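Local coordinates for DNA mismatch repair protein MutL (PDB 6LZI) that binds ATP and probably hydrolyses it through a Bergerat-type ATPase domain, serving DNA mismatch repair, at residues I13-V19 / V139-F143; D51-I56 / P132-E136; A171-V177 / K193-R199; F250-F255 / V295-A299. All blocks are in the same frame, centred on the assembly; numbering follows the deposited sequence.

Contact 1. Residues I13-V19 / V139-F143; sequences IESPVDV and VRDLF
Leu142 is the main bump, and the start of helix 16-29 supplies the hollow. Leu142 CG is anti to the backbone N (chi1 178°), which sends the methyls there. Leu142 CD2 settles against the backbone turning into the helix, 3.6 Å from Pro16 N. The proline ring forms one wall of the hollow, with Pro16 CD 3.8 Å from Leu142 CD2. Val19 meets the same leucine tip to tip, Val19 CG2 lying 4.1 Å from Leu142 CD2. The other valine methyl, Val19 CG1, rests 4.0 Å from Val139 CG2. Phe143 fits under the bend at residues 13-15 with its rim leading. Phe143 CZ lies 3.3 Å from Ile13 O, which sits in the ring plane, and Phe143 CE2 is 3.4 Å from Glu14 O. Leu142 CG lies over one face of the ring, toward its rim. Asp18 ties the bend from within, taking the N-H of Glu14 on OD2 at 2.8 Å. A serine in place of Phe143 would probably open a gap beneath this bend and leave Leu142 without its ring neighbour. Ile95 touches Ile13, Val19 and Val139. Helix 16-29 thus starts against the end of strand 134-140 and the following loop, as in the Bergerat ATP-binding fold.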
# COMPACT_ATOMS: atom_id res chain seq x y z
N ILE A 13 9.57 11.30 -3.75
CA ILE A 13 8.29 11.51 -4.43
C ILE A 13 8.56 11.82 -5.90
O ILE A 13 8.82 12.98 -6.26
CB ILE A 13 7.46 12.62 -3.80
CG1 ILE A 13 7.25 12.38 -2.30
CG2 ILE A 13 6.05 12.62 -4.45
CD1 ILE A 13 6.49 11.13 -1.95
N GLU A 14 8.36 10.83 -6.75
CA GLU A 14 8.54 10.98 -8.20
C GLU A 14 7.23 10.87 -8.95
O GLU A 14 7.16 11.29 -10.10
CB GLU A 14 9.51 9.91 -8.71
CG GLU A 14 10.78 10.02 -7.91
CD GLU A 14 11.87 9.13 -8.43
OE1 GLU A 14 11.67 7.90 -8.47
OE2 GLU A 14 12.91 9.71 -8.81
N SER A 15 6.23 10.24 -8.36
CA SER A 15 5.00 9.94 -9.09
C SER A 15 3.91 9.64 -8.09
O SER A 15 4.17 9.46 -6.89
CB SER A 15 5.18 8.77 -10.09
OG SER A 15 5.27 7.49 -9.50
N PRO A 16 2.67 9.56 -8.54
CA PRO A 16 1.56 9.26 -7.61
C PRO A 16 1.74 8.00 -6.79
O PRO A 16 1.36 8.02 -5.63
CB PRO A 16 0.33 9.14 -8.53
CG PRO A 16 0.72 10.15 -9.71
CD PRO A 16 2.23 9.92 -9.92
N VAL A 17 2.31 6.91 -7.32
CA VAL A 17 2.43 5.71 -6.50
C VAL A 17 3.28 5.98 -5.26
O VAL A 17 3.04 5.41 -4.18
CB VAL A 17 2.99 4.55 -7.36
CG1 VAL A 17 4.45 4.71 -7.60
CG2 VAL A 17 2.67 3.16 -6.68
N ASP A 18 4.25 6.88 -5.37
CA ASP A 18 5.12 7.13 -4.22
C ASP A 18 4.34 7.81 -3.11
O ASP A 18 4.62 7.61 -1.92
CB ASP A 18 6.30 8.01 -4.60
CG ASP A 18 7.20 7.37 -5.62
OD1 ASP A 18 7.45 6.14 -5.54
OD2 ASP A 18 7.65 8.10 -6.55
N VAL A 19 3.44 8.71 -3.51
CA VAL A 19 2.54 9.34 -2.58
C VAL A 19 1.65 8.31 -1.88
O VAL A 19 1.49 8.33 -0.65
CB VAL A 19 1.69 10.39 -3.28
CG1 VAL A 19 0.71 10.97 -2.22
CG2 VAL A 19 2.57 11.46 -3.87
N VAL A 139 -4.17 14.75 -1.83
CA VAL A 139 -3.04 15.33 -2.57
C VAL A 139 -3.50 15.63 -4.00
O VAL A 139 -3.89 14.71 -4.74
CB VAL A 139 -1.87 14.33 -2.55
CG1 VAL A 139 -0.71 14.87 -3.32
CG2 VAL A 139 -1.55 14.09 -1.05
N ARG A 140 -3.61 16.91 -4.33
CA ARG A 140 -4.13 17.32 -5.62
C ARG A 140 -3.05 17.95 -6.47
O ARG A 140 -2.20 18.65 -5.93
CB ARG A 140 -5.28 18.33 -5.48
CG ARG A 140 -6.59 17.66 -4.99
CD ARG A 140 -7.76 18.66 -4.99
NE ARG A 140 -8.98 17.87 -4.80
CZ ARG A 140 -9.63 17.21 -5.77
NH1 ARG A 140 -9.20 17.25 -7.04
NH2 ARG A 140 -10.69 16.49 -5.48
N ASP A 141 -3.20 17.78 -7.79
CA ASP A 141 -2.40 18.47 -8.79
C ASP A 141 -0.91 18.28 -8.54
O ASP A 141 -0.14 19.25 -8.45
CB ASP A 141 -2.74 19.94 -8.80
CG ASP A 141 -4.13 20.19 -9.35
OD1 ASP A 141 -4.76 19.21 -9.84
OD2 ASP A 141 -4.58 21.35 -9.30
N LEU A 142 -0.52 17.01 -8.45
CA LEU A 142 0.83 16.68 -8.02
C LEU A 142 1.77 17.29 -9.03
O LEU A 142 1.49 17.25 -10.24
CB LEU A 142 0.98 15.16 -7.93
CG LEU A 142 2.34 14.55 -7.53
CD1 LEU A 142 2.60 15.01 -6.08
CD2 LEU A 142 2.35 13.03 -7.67
N PHE A 143 2.86 17.90 -8.52
CA PHE A 143 3.90 18.64 -9.32
C PHE A 143 3.31 19.80 -10.15
O PHE A 143 3.86 20.16 -11.20
CB PHE A 143 4.66 17.67 -10.23
CG PHE A 143 5.26 16.49 -9.50
CD1 PHE A 143 6.16 16.74 -8.44
CD2 PHE A 143 4.96 15.20 -9.90
CE1 PHE A 143 6.74 15.65 -7.77
CE2 PHE A 143 5.55 14.10 -9.22
CZ PHE A 143 6.43 14.38 -8.13

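Contact 2. Residues D51-I56 / P132-E136; sequences DNGTGI and PVGTE. With ADP (adenosine-5'-diphosphate), chain H.
Asp51 and Thr135 stand side by side, and their first torsions turn both toward the adenine. Asp51 CG sits between its own N and carbonyl carbon (chi1 73°), which aims the carboxylate at the base. Thr135 has OG1 beside its backbone N (chi1 -59°), leaving CG2 to pack 3.6 Å from ADP N6. The two residues form an antiparallel hydrogen-bonded pair. Asp51 N gives to Thr135 O at 2.9 Å, and Thr135 N returns a bond to Asp51 O at 3.2 Å. Gly134 lies so close to Asp51 O that a side chain there would clash with it.

The carboxylate divides its work. Asp51 OD2 accepts from ADP N6 at 2.8 Å with an N-H...O angle of 157°, and it is also hydrogen-bonded to Ser27 OG. Asp51 OD1 takes Gly53 N at 2.9 Å, closing an Asx turn. A water gives to Asp51 OD1 at 2.7 Å and accepts from Gly55 N and Thr135 OG1. The hydroxyl of Thr135 also bonds Ser105. Ile56 brings its CG1 to 3.3 Å from ADP N3.

Residues 51-55 match the DxGxG sequence motif of the GHKL ATPases. Each carboxylate oxygen has at least two partners, which together should hold the group's rotation. An acceptor held in this way would favour an amino group at the N6 position, consistent with a preference for adenine nucleotides.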
# COMPACT_ATOMS: atom_id res chain seq x y z
N ASP A 51 -8.21 6.59 6.48
CA ASP A 51 -8.03 5.48 7.42
C ASP A 51 -8.81 5.74 8.71
O ASP A 51 -9.24 6.88 9.01
CB ASP A 51 -6.51 5.26 7.72
CG ASP A 51 -5.89 6.32 8.60
OD1 ASP A 51 -6.43 6.63 9.73
OD2 ASP A 51 -4.85 6.92 8.15
N ASN A 52 -9.02 4.63 9.46
CA ASN A 52 -9.71 4.66 10.73
C ASN A 52 -8.73 4.37 11.88
O ASN A 52 -9.10 3.74 12.86
CB ASN A 52 -10.86 3.64 10.74
CG ASN A 52 -10.35 2.19 10.67
OD1 ASN A 52 -9.15 1.95 10.39
ND2 ASN A 52 -11.22 1.21 10.97
N GLY A 53 -7.50 4.83 11.73
CA GLY A 53 -6.50 4.69 12.77
C GLY A 53 -6.70 5.68 13.90
O GLY A 53 -7.74 6.34 14.05
N THR A 54 -5.65 5.84 14.67
CA THR A 54 -5.78 6.58 15.91
C THR A 54 -5.89 8.08 15.71
O THR A 54 -6.16 8.80 16.66
CB THR A 54 -4.56 6.30 16.81
OG1 THR A 54 -3.44 7.02 16.28
CG2 THR A 54 -4.22 4.88 16.74
N GLY A 55 -5.60 8.57 14.49
CA GLY A 55 -5.59 9.99 14.24
C GLY A 55 -4.43 10.73 14.91
O GLY A 55 -3.46 10.15 15.42
N ILE A 56 -4.51 12.05 14.80
CA ILE A 56 -3.45 12.97 15.18
C ILE A 56 -4.09 14.02 16.06
O ILE A 56 -5.18 14.53 15.73
CB ILE A 56 -2.76 13.61 13.95
CG1 ILE A 56 -2.26 12.51 13.00
CG2 ILE A 56 -1.60 14.52 14.36
CD1 ILE A 56 -2.19 12.94 11.56
N PRO A 132 -15.20 11.28 11.15
CA PRO A 132 -14.95 10.13 12.03
C PRO A 132 -13.51 10.15 12.56
O PRO A 132 -12.60 10.74 11.97
CB PRO A 132 -15.16 8.90 11.13
CG PRO A 132 -15.76 9.42 9.84
CD PRO A 132 -15.32 10.87 9.72
N VAL A 133 -13.31 9.45 13.68
CA VAL A 133 -11.94 9.23 14.14
C VAL A 133 -11.09 8.64 13.02
O VAL A 133 -11.51 7.74 12.28
CB VAL A 133 -11.91 8.29 15.36
CG1 VAL A 133 -10.43 7.98 15.69
CG2 VAL A 133 -12.61 8.90 16.53
N GLY A 134 -9.89 9.17 12.89
CA GLY A 134 -8.93 8.70 11.90
C GLY A 134 -8.39 9.88 11.06
O GLY A 134 -8.42 11.03 11.49
N THR A 135 -7.85 9.58 9.88
CA THR A 135 -7.09 10.56 9.10
C THR A 135 -7.42 10.44 7.63
O THR A 135 -7.60 9.33 7.13
CB THR A 135 -5.56 10.33 9.31
OG1 THR A 135 -5.26 10.46 10.71
CG2 THR A 135 -4.72 11.33 8.55
N GLU A 136 -7.55 11.57 6.95
CA GLU A 136 -7.80 11.60 5.52
C GLU A 136 -6.82 12.61 4.92
O GLU A 136 -6.75 13.74 5.39
CB GLU A 136 -9.26 12.00 5.25
CG GLU A 136 -9.54 11.95 3.76
CD GLU A 136 -11.04 11.84 3.55
OE1 GLU A 136 -11.45 10.90 2.88
OE2 GLU A 136 -11.72 12.61 4.26
PB ADP H . 7.10 9.42 9.49
O1B ADP H . 5.90 8.59 9.20
O2B ADP H . 7.24 9.75 11.00
O3B ADP H . 8.37 8.78 8.96
PA ADP H . 5.57 11.29 7.96
O1A ADP H . 5.89 12.63 7.36
O2A ADP H . 5.10 10.26 6.99
O3A ADP H . 6.94 10.83 8.75
O5' ADP H . 4.34 11.43 9.00
C5' ADP H . 4.72 12.28 10.09
C4' ADP H . 3.93 11.92 11.34
O4' ADP H . 2.58 12.25 11.14
C3' ADP H . 3.93 10.47 11.76
O3' ADP H . 5.04 10.22 12.67
C2' ADP H . 2.62 10.34 12.52
O2' ADP H . 2.94 10.86 13.86
C1' ADP H . 1.74 11.36 11.85
N9 ADP H . 0.85 10.76 10.85
C8 ADP H . 0.95 10.83 9.50
N7 ADP H . -0.07 10.17 8.90
C5 ADP H . -0.81 9.66 9.92
C6 ADP H . -2.03 8.85 9.96
N6 ADP H . -2.61 8.44 8.80
N1 ADP H . -2.51 8.51 11.19
C2 ADP H . -1.84 8.93 12.34
N3 ADP H . -0.75 9.68 12.38
C4 ADP H . -0.23 10.07 11.18
O HOH W 1 -5.09 7.96 11.60
O HOH W 2 -11.72 7.68 9.29

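Contact 3. Residues A171-V177 / K193-R199; sequences ALTNPEV and KSSLKER
This is a polar contact between a turn and a helix start, built round the buried Arg199. A type I beta turn, Asn174 to Val177, follows helix 156-173 and meets the capped N-terminus of helix 196-204. The hairpin of strands 178-183 and 186-191 lies between them in the chain. The contact probably joins the last helix of the ATPase part to the first of the S5-like part.

Arg199 bends at chi2 (55°) and chi3 (64°), which folds its guanidinium back onto the turn. Arg199 NH1 gives to Ala171 O at 3.0 Å and Arg199 NH2 to Val177 O at 2.8 Å. Both carbonyl oxygens lie near the guanidinium plane, while Pro175 CA lies over one face, toward its rim. NH2 also bonds Lys192 O, just before the segment. The buried charge is therefore met by backbone carbonyls. A leucine in its place would probably leave the carbonyls of Ala171 and Val177 without these donors and let the turn shift.

Pro175 packs beside the arginine stem, Pro175 CB lying 3.9 Å from Arg199 CB. Its carbonyl oxygen takes Ser194 N at 3.1 Å in a nearly straight bond. Leu196 CD1 reaches to 3.4 Å from Leu172 O. Ser195 and Glu198 form a capping box: Glu198 N gives to Ser195 OG at 3.1 Å, and Ser195 N gives to Glu198 OE1 at 2.8 Å.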
# COMPACT_ATOMS: atom_id res chain seq x y z
N ALA A 171 -1.86 -5.25 0.69
CA ALA A 171 -2.88 -6.18 1.16
C ALA A 171 -2.31 -7.57 1.41
O ALA A 171 -2.80 -8.29 2.31
CB ALA A 171 -4.03 -6.37 0.17
N LEU A 172 -1.30 -7.96 0.64
CA LEU A 172 -0.74 -9.29 0.86
C LEU A 172 0.00 -9.45 2.19
O LEU A 172 0.16 -10.60 2.63
CB LEU A 172 0.16 -9.67 -0.31
CG LEU A 172 -0.62 -10.05 -1.60
CD1 LEU A 172 0.27 -10.00 -2.89
CD2 LEU A 172 -1.36 -11.38 -1.55
N THR A 173 0.48 -8.37 2.82
CA THR A 173 1.14 -8.50 4.11
C THR A 173 0.31 -7.97 5.25
O THR A 173 0.79 -7.89 6.37
CB THR A 173 2.47 -7.76 4.11
OG1 THR A 173 2.30 -6.42 3.61
CG2 THR A 173 3.38 -8.52 3.17
N ASN A 174 -0.92 -7.56 4.98
CA ASN A 174 -1.78 -7.02 6.00
C ASN A 174 -3.15 -7.63 5.91
O ASN A 174 -4.11 -6.94 5.56
CB ASN A 174 -1.84 -5.50 5.84
CG ASN A 174 -0.55 -4.83 6.24
OD1 ASN A 174 -0.30 -4.65 7.43
ND2 ASN A 174 0.30 -4.50 5.23
N PRO A 175 -3.27 -8.94 6.14
CA PRO A 175 -4.55 -9.58 5.89
C PRO A 175 -5.58 -9.17 6.90
O PRO A 175 -6.75 -9.35 6.61
CB PRO A 175 -4.22 -11.09 5.94
CG PRO A 175 -3.11 -11.15 6.82
CD PRO A 175 -2.24 -9.95 6.48
N GLU A 176 -5.19 -8.62 8.06
CA GLU A 176 -6.11 -8.17 9.09
C GLU A 176 -6.70 -6.80 8.74
O GLU A 176 -7.61 -6.32 9.43
CB GLU A 176 -5.38 -8.13 10.42
CG GLU A 176 -4.34 -6.98 10.57
CD GLU A 176 -2.93 -7.19 9.97
OE1 GLU A 176 -2.65 -8.16 9.21
OE2 GLU A 176 -2.06 -6.33 10.30
N VAL A 177 -6.26 -6.20 7.63
CA VAL A 177 -6.63 -4.83 7.26
C VAL A 177 -7.54 -4.87 6.04
O VAL A 177 -7.28 -5.61 5.10
CB VAL A 177 -5.40 -3.96 6.98
CG1 VAL A 177 -5.78 -2.50 6.55
CG2 VAL A 177 -4.60 -3.91 8.30
N LYS A 193 -11.08 -8.04 5.63
CA LYS A 193 -10.26 -8.76 6.62
C LYS A 193 -10.44 -10.28 6.49
O LYS A 193 -11.56 -10.79 6.33
CB LYS A 193 -10.72 -8.27 8.00
CG LYS A 193 -10.03 -8.96 9.20
CD LYS A 193 -10.74 -8.56 10.54
CE LYS A 193 -10.12 -9.23 11.80
NZ LYS A 193 -9.16 -10.36 11.48
N SER A 194 -9.31 -11.04 6.56
CA SER A 194 -9.41 -12.49 6.43
C SER A 194 -8.10 -13.14 6.83
O SER A 194 -7.17 -12.47 7.30
CB SER A 194 -9.81 -12.90 5.01
OG SER A 194 -8.70 -12.64 4.17
N SER A 195 -8.04 -14.46 6.68
CA SER A 195 -6.82 -15.16 6.95
C SER A 195 -5.85 -14.83 5.82
O SER A 195 -6.25 -14.27 4.79
CB SER A 195 -7.05 -16.66 7.00
OG SER A 195 -7.27 -17.12 5.68
N LEU A 196 -4.60 -15.14 6.04
CA LEU A 196 -3.61 -14.85 4.99
C LEU A 196 -3.93 -15.61 3.71
O LEU A 196 -3.90 -15.04 2.60
CB LEU A 196 -2.18 -15.14 5.46
CG LEU A 196 -1.02 -14.90 4.47
CD1 LEU A 196 -1.00 -13.49 3.97
CD2 LEU A 196 0.34 -15.29 5.07
N LYS A 197 -4.21 -16.92 3.84
CA LYS A 197 -4.50 -17.72 2.65
C LYS A 197 -5.74 -17.21 1.92
O LYS A 197 -5.74 -17.12 0.69
CB LYS A 197 -4.66 -19.20 3.03
CG LYS A 197 -4.73 -20.08 1.78
CD LYS A 197 -4.80 -21.53 2.18
CE LYS A 197 -4.36 -22.38 1.05
NZ LYS A 197 -5.65 -22.64 0.45
N GLU A 198 -6.79 -16.83 2.66
CA GLU A 198 -7.96 -16.21 2.04
C GLU A 198 -7.60 -14.92 1.33
O GLU A 198 -8.12 -14.64 0.23
CB GLU A 198 -9.05 -15.92 3.07
CG GLU A 198 -9.72 -17.17 3.53
CD GLU A 198 -10.26 -17.06 4.95
OE1 GLU A 198 -10.18 -15.97 5.59
OE2 GLU A 198 -10.77 -18.10 5.42
N ARG A 199 -6.67 -14.14 1.93
CA ARG A 199 -6.28 -12.85 1.36
C ARG A 199 -5.46 -13.04 0.08
O ARG A 199 -5.70 -12.36 -0.93
CB ARG A 199 -5.50 -12.06 2.42
CG ARG A 199 -4.79 -10.79 1.92
CD ARG A 199 -5.76 -9.83 1.22
NE ARG A 199 -6.78 -9.35 2.15
CZ ARG A 199 -6.66 -8.33 2.97
NH1 ARG A 199 -5.56 -7.57 3.11
NH2 ARG A 199 -7.73 -7.99 3.68

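Contact 4. Residues F250-F255 / V295-A299; sequences FLRKVF and VRELA
Phe250, Val254 and Phe255 pack against Val295, Arg296 and Ala299 where helices 245-254 and 292-298 meet. The helices lie together on the five-stranded sheet of the S5-like part. Leu251 touches strand 232-237, and Leu298 touches strand 209-213.

Val295 CG1 gathers several of the apolar contacts. Val295 CG1 meets the edge of the Phe250 ring, 3.7 Å from Phe250 CE1, and lies 3.8 Å from Leu251 CD2. Phe250 has CG anti to its N (chi1 -178°), which carries the ring across to the other helix. Val254 CG2 touches Ala299 CB at 3.7 Å.

Phe255 makes the CH-pi contact. Ala299 CB lies over the Phe255 ring face, 3.8 Å from its centroid. Leu298 CD1 comes to the edge of the same ring, 3.5 Å from Phe255 CZ.

Arg296 lies along the exposed rim of the interface. Its guanidinium is turned 82° from the Phe250 ring, and Arg296 NH1 lies 3.2 Å from Phe250 CE2. Val254 CG1 sits over one face of the guanidinium and also over one face of the Phe250 ring.

One water links the backbones, giving to Val254 O and to Ala299 O, each at 2.8 Å.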
# COMPACT_ATOMS: atom_id res chain seq x y z
N PHE A 250 14.66 -17.93 -9.76
CA PHE A 250 14.80 -19.23 -9.12
C PHE A 250 13.43 -19.81 -8.75
O PHE A 250 13.25 -21.03 -8.78
CB PHE A 250 15.69 -19.10 -7.88
CG PHE A 250 15.92 -20.40 -7.15
CD1 PHE A 250 15.03 -20.86 -6.20
CD2 PHE A 250 17.06 -21.15 -7.41
CE1 PHE A 250 15.25 -22.04 -5.53
CE2 PHE A 250 17.29 -22.34 -6.74
CZ PHE A 250 16.39 -22.79 -5.79
N LEU A 251 12.48 -18.95 -8.35
CA LEU A 251 11.11 -19.41 -8.16
C LEU A 251 10.49 -19.84 -9.49
O LEU A 251 9.77 -20.84 -9.56
CB LEU A 251 10.25 -18.31 -7.51
CG LEU A 251 10.50 -17.85 -6.09
CD1 LEU A 251 9.63 -16.62 -5.84
CD2 LEU A 251 10.18 -18.95 -5.06
N ARG A 252 10.78 -19.11 -10.56
CA ARG A 252 10.40 -19.57 -11.89
C ARG A 252 11.02 -20.93 -12.20
O ARG A 252 10.35 -21.83 -12.72
CB ARG A 252 10.81 -18.53 -12.93
CG ARG A 252 10.28 -18.76 -14.33
CD ARG A 252 10.58 -17.55 -15.23
NE ARG A 252 9.84 -16.35 -14.83
CZ ARG A 252 10.37 -15.28 -14.23
NH1 ARG A 252 11.66 -15.26 -13.94
NH2 ARG A 252 9.60 -14.24 -13.91
N LYS A 253 12.29 -21.12 -11.83
CA LYS A 253 12.96 -22.37 -12.17
C LYS A 253 12.43 -23.56 -11.37
O LYS A 253 12.27 -24.66 -11.92
CB LYS A 253 14.47 -22.22 -12.01
CG LYS A 253 15.19 -23.07 -13.04
CD LYS A 253 14.53 -22.81 -14.41
CE LYS A 253 15.09 -23.66 -15.53
NZ LYS A 253 14.38 -23.33 -16.81
N VAL A 254 12.18 -23.41 -10.06
CA VAL A 254 11.73 -24.58 -9.29
C VAL A 254 10.21 -24.73 -9.25
O VAL A 254 9.70 -25.83 -8.96
CB VAL A 254 12.30 -24.59 -7.85
CG1 VAL A 254 13.83 -24.58 -7.87
CG2 VAL A 254 11.73 -23.43 -6.98
N PHE A 255 9.46 -23.65 -9.50
CA PHE A 255 8.05 -23.69 -9.89
C PHE A 255 8.10 -23.04 -11.29
O PHE A 255 7.95 -23.63 -12.36
CB PHE A 255 7.12 -22.84 -8.95
CG PHE A 255 7.33 -23.04 -7.45
CD1 PHE A 255 6.61 -24.01 -6.75
CD2 PHE A 255 8.21 -22.24 -6.74
CE1 PHE A 255 6.77 -24.16 -5.35
CE2 PHE A 255 8.39 -22.41 -5.37
CZ PHE A 255 7.65 -23.36 -4.66
N VAL A 295 14.20 -23.15 -0.41
CA VAL A 295 13.13 -22.84 -1.35
C VAL A 295 12.89 -24.01 -2.30
O VAL A 295 11.74 -24.39 -2.55
CB VAL A 295 13.45 -21.54 -2.12
CG1 VAL A 295 12.45 -21.32 -3.21
CG2 VAL A 295 13.46 -20.36 -1.16
N ARG A 296 13.96 -24.57 -2.88
CA ARG A 296 13.76 -25.73 -3.75
C ARG A 296 13.30 -26.95 -2.96
O ARG A 296 12.56 -27.78 -3.49
CB ARG A 296 15.03 -26.01 -4.57
CG ARG A 296 15.97 -27.11 -4.11
CD ARG A 296 17.23 -27.20 -5.03
NE ARG A 296 16.89 -27.48 -6.43
CZ ARG A 296 17.08 -26.64 -7.45
NH1 ARG A 296 17.63 -25.44 -7.25
NH2 ARG A 296 16.72 -26.99 -8.68
N GLU A 297 13.68 -27.06 -1.68
CA GLU A 297 13.09 -28.08 -0.81
C GLU A 297 11.59 -27.84 -0.64
O GLU A 297 10.77 -28.77 -0.74
CB GLU A 297 13.83 -28.07 0.54
CG GLU A 297 13.10 -28.72 1.72
CD GLU A 297 14.04 -29.02 2.87
OE1 GLU A 297 13.65 -29.77 3.79
OE2 GLU A 297 15.19 -28.54 2.85
N LEU A 298 11.22 -26.58 -0.40
CA LEU A 298 9.82 -26.16 -0.34
C LEU A 298 9.05 -26.53 -1.61
O LEU A 298 7.89 -26.96 -1.54
CB LEU A 298 9.81 -24.66 -0.10
CG LEU A 298 8.59 -23.79 0.11
CD1 LEU A 298 7.83 -23.61 -1.19
CD2 LEU A 298 7.71 -24.35 1.20
N ALA A 299 9.68 -26.37 -2.78
CA ALA A 299 8.99 -26.61 -4.05
C ALA A 299 8.61 -28.07 -4.26
O ALA A 299 7.90 -28.37 -5.23
CB ALA A 299 9.84 -26.13 -5.23
O HOH W 3 7.92 -27.73 -7.97

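Contacts 1 and 2 are buried and belong to the Bergerat fold. They share strand 134-140, at its two ends, with centres 21 Å apart. Contact 1 is apolar, whereas contact 2 is polar and holds the adenine. Contacts 3 and 4 are partly buried. Contact 3 lies about 7 Å from contact 2 between nearest atoms. It relies on backbone carbonyls gripped by one arginine, where the ATPase part probably meets the S5-like part. Contact 4 is farthest from the chain's centre, about 27 Å between centres. It is mainly hydrophobic like contact 1, but joins two helices and has an arginine at its rim. Contacts 1 and 4 lie on opposite sides of the centre.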